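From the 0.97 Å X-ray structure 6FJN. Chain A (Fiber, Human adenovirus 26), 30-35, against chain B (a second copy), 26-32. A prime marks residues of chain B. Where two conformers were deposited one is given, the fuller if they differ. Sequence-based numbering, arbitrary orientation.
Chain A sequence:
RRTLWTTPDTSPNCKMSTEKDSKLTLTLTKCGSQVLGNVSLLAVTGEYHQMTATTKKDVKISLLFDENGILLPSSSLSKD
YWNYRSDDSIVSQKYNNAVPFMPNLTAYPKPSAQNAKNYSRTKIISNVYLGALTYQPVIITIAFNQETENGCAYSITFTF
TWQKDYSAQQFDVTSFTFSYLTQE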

ATOM      1  N   LYS A  30      -7.234   2.865 -12.467  1.00 11.21           N
ATOM      2  CA  LYS A  30      -8.542   3.172 -11.932  1.00 12.34           C
ATOM      3  C   LYS A  30      -9.182   1.907 -11.376  1.00 13.12           C
ATOM      4  O   LYS A  30      -9.411   0.929 -12.095  1.00 14.76           O
ATOM      5  N   CYS A  31      -9.534   1.963 -10.073  1.00 13.15           N
ATOM      6  CA  CYS A  31     -10.257   0.948  -9.365  1.00 14.29           C
ATOM      7  C   CYS A  31     -11.545   1.565  -8.770  1.00 14.80           C
ATOM      8  O   CYS A  31     -11.592   1.840  -7.550  1.00 15.05           O
ATOM      9  N   GLY A  32     -12.482   1.945  -9.598  1.00 15.62           N
ATOM     10  CA  GLY A  32     -13.688   2.535  -9.102  1.00 15.79           C
ATOM     11  C   GLY A  32     -13.437   3.858  -8.465  1.00 14.95           C
ATOM     12  O   GLY A  32     -12.855   4.758  -9.080  1.00 15.42           O
ATOM     13  N   SER A  33     -13.792   3.997  -7.189  0.50 14.66           N
ATOM     14  CA  SER A  33     -13.670   5.245  -6.438  0.50 14.01           C
ATOM     15  C   SER A  33     -12.246   5.570  -5.985  0.50 12.38           C
ATOM     16  O   SER A  33     -11.962   6.616  -5.332  0.50 12.09           O
ATOM     17  N   GLN A  34     -11.330   4.651  -6.269  1.00 11.69           N
ATOM     18  CA  GLN A  34      -9.904   4.917  -5.984  1.00 10.45           C
ATOM     19  C   GLN A  34      -9.041   4.681  -7.204  1.00 10.02           C
ATOM     20  O   GLN A  34      -9.407   3.872  -8.061  1.00 12.40           O
ATOM     21  N   VAL A  35      -7.934   5.373  -7.276  1.00  8.67           N
ATOM     22  CA  VAL A  35      -6.829   5.004  -8.137  1.00  8.35           C
ATOM     23  C   VAL A  35      -5.812   4.241  -7.292  1.00  7.75           C
ATOM     24  O   VAL A  35      -5.488   4.652  -6.166  1.00  8.23           O
TER
ATOM     25  N   LEU B  26     -12.836   6.955   5.634  1.00  7.61           N
ATOM     26  CA  LEU B  26     -12.577   5.559   5.316  1.00  7.43           C
ATOM     27  C   LEU B  26     -13.285   5.217   4.027  1.00  7.53           C
ATOM     28  O   LEU B  26     -14.498   5.431   3.922  1.00  8.36           O
ATOM     29  N   THR B  27     -12.549   4.609   3.093  1.00  7.36           N
ATOM     30  CA  THR B  27     -13.095   4.139   1.840  1.00  7.96           C
ATOM     31  C   THR B  27     -12.648   2.712   1.632  1.00  7.61           C
ATOM     32  O   THR B  27     -11.439   2.420   1.726  1.00  7.76           O
ATOM     33  N   LEU B  28     -13.606   1.831   1.355  1.00  8.11           N
ATOM     34  CA  LEU B  28     -13.349   0.423   1.099  1.00  8.31           C
ATOM     35  C   LEU B  28     -13.839   0.143  -0.317  1.00  8.88           C
ATOM     36  O   LEU B  28     -15.053   0.223  -0.590  1.00  9.81           O
ATOM     37  N   THR B  29     -12.909  -0.176  -1.230  1.00  9.02           N
ATOM     38  CA  THR B  29     -13.253  -0.429  -2.612  1.00 10.37           C
ATOM     39  C   THR B  29     -13.037  -1.905  -2.922  1.00 10.24           C
ATOM     40  O   THR B  29     -11.916  -2.425  -2.735  1.00  9.81           O
ATOM     41  N   LYS B  30     -14.076  -2.578  -3.346  1.00 11.21           N
ATOM     42  CA  LYS B  30     -14.006  -3.990  -3.649  1.00 12.34           C
ATOM     43  C   LYS B  30     -13.237  -4.203  -4.946  1.00 13.12           C
ATOM     44  O   LYS B  30     -13.628  -3.720  -6.015  1.00 14.76           O
ATOM     45  N   CYS B  31     -12.152  -5.002  -4.851  1.00 13.15           N
ATOM     46  CA  CYS B  31     -11.347  -5.443  -5.951  1.00 14.29           C
ATOM     47  C   CYS B  31     -11.320  -6.990  -5.971  1.00 14.80           C
ATOM     48  O   CYS B  31     -10.309  -7.595  -5.550  1.00 15.05           O
ATOM     49  N   GLY B  32     -12.428  -7.620  -6.260  1.00 15.62           N
ATOM     50  CA  GLY B  32     -12.462  -9.050  -6.278  1.00 15.79           C
ATOM     51  C   GLY B  32     -12.255  -9.626  -4.921  1.00 14.95           C
ATOM     52  O   GLY B  32     -12.972  -9.290  -3.972  1.00 15.42           O
TER

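The contact between these two copies of the adenovirus fiber protein is small, burying 244 Å² over both sides, and it sets a tight hairpin turn of chain A against a strand of chain B. In chain A, two strand segments are joined by a type II' turn from Cys31 to Gln34, closed by backbone hydrogen bonds from Cys31 N to Gln34 O (2.8 Å) and from Gln34 N to Cys31 O (3.1 Å). Chain B contributes an extended segment, whose alternation brings Thr27′ and Thr29′ toward the turn while Leu28′ and Lys30′ point away.

Lys30 lies out of reach of chain B and serves the turn instead. With chi1 t, chi2 p and the outer two torsions t, its chain folds along its own backbone, and Lys30 NZ donates a 2.7 Å hydrogen bond to Gly32 O. A long, flexible side chain ending in a charged amine can span that gap and satisfy a carbonyl exposed by the turn. Lys30′ has the same rotamer and makes the equivalent bond, Lys30′ NZ to Gly32′ O, also 2.7 Å.

Cys31 points toward chain B in rotamer m. Cys31 CB lies 4.2 Å from Cys31′ SG, an apolar contact between two copies of the same residue. The pairing is not symmetrical: Cys31′, also m, directs its CA-to-CB bond sideways, and the two sulfurs are too far apart for a disulfide. A short side chain with one polarizable sulfur can pack against its own copy at this close approach of the backbones (CA of Cys31 to CA of Cys31′ 7.3 Å). The backbone takes part as well, for Cys31 O comes within 3.3 Å of Thr29′ CG2, so the methyl of the threonine packs against the carbonyl.

Gly32 occupies the turn with phi 66° and psi -121°, and the positive phi by itself favours glycine. An ideal CB on Gly32 would point toward chain B and lie 3.8 Å from Thr29′ CG2, an ordinary contact, so the case for glycine rests on phi.

Ser33 follows, buried and pointing toward chain B; its given conformer, one of two deposited, has chi1 t. Its contacts are loose, with Ser33 OG 4.1 Å from Thr27′ CG2 and Ser33 CB 4.3 Å from Thr29′ OG1. A compact side chain fits beside the two threonines, and in this conformer it makes no hydrogen bond to them.

Gln34 supplies the polar link. With chi1 m and chi2 t the chain reaches the facing strand, and chi3 of 68° sets the turn of the amide. Gln34 NE2 donates to Thr29′ OG1 at 2.8 Å with an N-H...O angle of 153°, the one hydrogen bond between the stretches. Gln34 NE2 also lies 3.7 Å from Thr27′ CG2. Both threonines are m. Thr29′ uses both branches, OG1 as the acceptor and CG2 against Cys31 O, whereas Thr27′ meets the turn through its methyl. Gln34 OE1 is hydrogen-bonded elsewhere in the structure.

Val35, chi1 t, is buried but out of reach of this strand, and the contact ends before it.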

ATOM      1  CB  LYS A  30      -9.369   3.756 -13.067  1.00 14.00           C
ATOM      2  CG  LYS A  30     -10.810   4.046 -12.847  1.00 15.21           C
ATOM      3  CD  LYS A  30     -10.964   5.097 -11.816  1.00 14.86           C
ATOM      4  CE  LYS A  30     -12.379   5.705 -11.979  1.00 16.16           C
ATOM      5  NZ  LYS A  30     -12.649   6.732 -10.952  1.00 15.04           N
ATOM      6  CB  CYS A  31      -9.401   0.336  -8.267  1.00 14.60           C
ATOM      7  SG  CYS A  31      -7.873  -0.435  -8.852  1.00 16.08           S
ATOM      8  CB  SER A  33     -14.590   5.094  -5.235  0.50 14.94           C
ATOM      9  OG  SER A  33     -14.438   6.130  -4.287  0.50 15.67           O
ATOM     10  CB  GLN A  34      -9.371   4.055  -4.834  1.00 10.22           C
ATOM     11  CG  GLN A  34     -10.015   4.396  -3.504  1.00 10.70           C
ATOM     12  CD  GLN A  34      -9.460   3.472  -2.404  1.00 11.02           C
ATOM     13  OE1 GLN A  34      -8.296   3.530  -2.022  1.00 11.82           O
ATOM     14  NE2 GLN A  34     -10.301   2.605  -1.908  1.00 11.77           N
ATOM     15  CB  VAL A  35      -6.201   6.234  -8.777  1.00  8.17           C
ATOM     16  CG1 VAL A  35      -4.781   5.981  -9.217  1.00  8.07           C
ATOM     17  CG2 VAL A  35      -7.033   6.670  -9.950  1.00  9.17           C
TER
ATOM     18  CB  LEU B  26     -13.024   4.616   6.450  1.00  7.52           C
ATOM     19  CG  LEU B  26     -12.825   3.128   6.175  1.00  7.44           C
ATOM     20  CD1 LEU B  26     -11.384   2.772   6.013  1.00  7.15           C
ATOM     21  CD2 LEU B  26     -13.480   2.341   7.315  1.00  7.64           C
ATOM     22  CB  THR B  27     -12.566   5.025   0.692  1.00  8.55           C
ATOM     23  OG1 THR B  27     -12.874   6.395   0.951  1.00  9.42           O
ATOM     24  CG2 THR B  27     -13.167   4.672  -0.655  1.00  9.79           C
ATOM     25  CB  LEU B  28     -14.095  -0.438   2.108  1.00  8.89           C
ATOM     26  CG  LEU B  28     -13.791  -0.222   3.571  1.00  9.03           C
ATOM     27  CD1 LEU B  28     -14.665  -1.130   4.424  1.00  9.68           C
ATOM     28  CD2 LEU B  28     -12.327  -0.402   3.898  1.00  8.79           C
ATOM     29  CB  THR B  29     -12.414   0.433  -3.549  1.00 11.53           C
ATOM     30  OG1 THR B  29     -12.673   1.826  -3.261  1.00 12.13           O
ATOM     31  CG2 THR B  29     -12.737   0.094  -5.007  1.00 13.53           C
ATOM     32  CB  LYS B  30     -15.434  -4.499  -3.764  1.00 14.00           C
ATOM     33  CG  LYS B  30     -15.678  -5.898  -4.202  1.00 15.21           C
ATOM     34  CD  LYS B  30     -15.121  -6.844  -3.210  1.00 14.86           C
ATOM     35  CE  LYS B  30     -15.814  -8.212  -3.431  1.00 16.16           C
ATOM     36  NZ  LYS B  30     -15.280  -9.244  -2.518  1.00 15.04           N
ATOM     37  CB  CYS B  31      -9.937  -4.885  -5.852  1.00 14.60           C
ATOM     38  SG  CYS B  31      -9.846  -3.078  -5.841  1.00 16.08           S
TER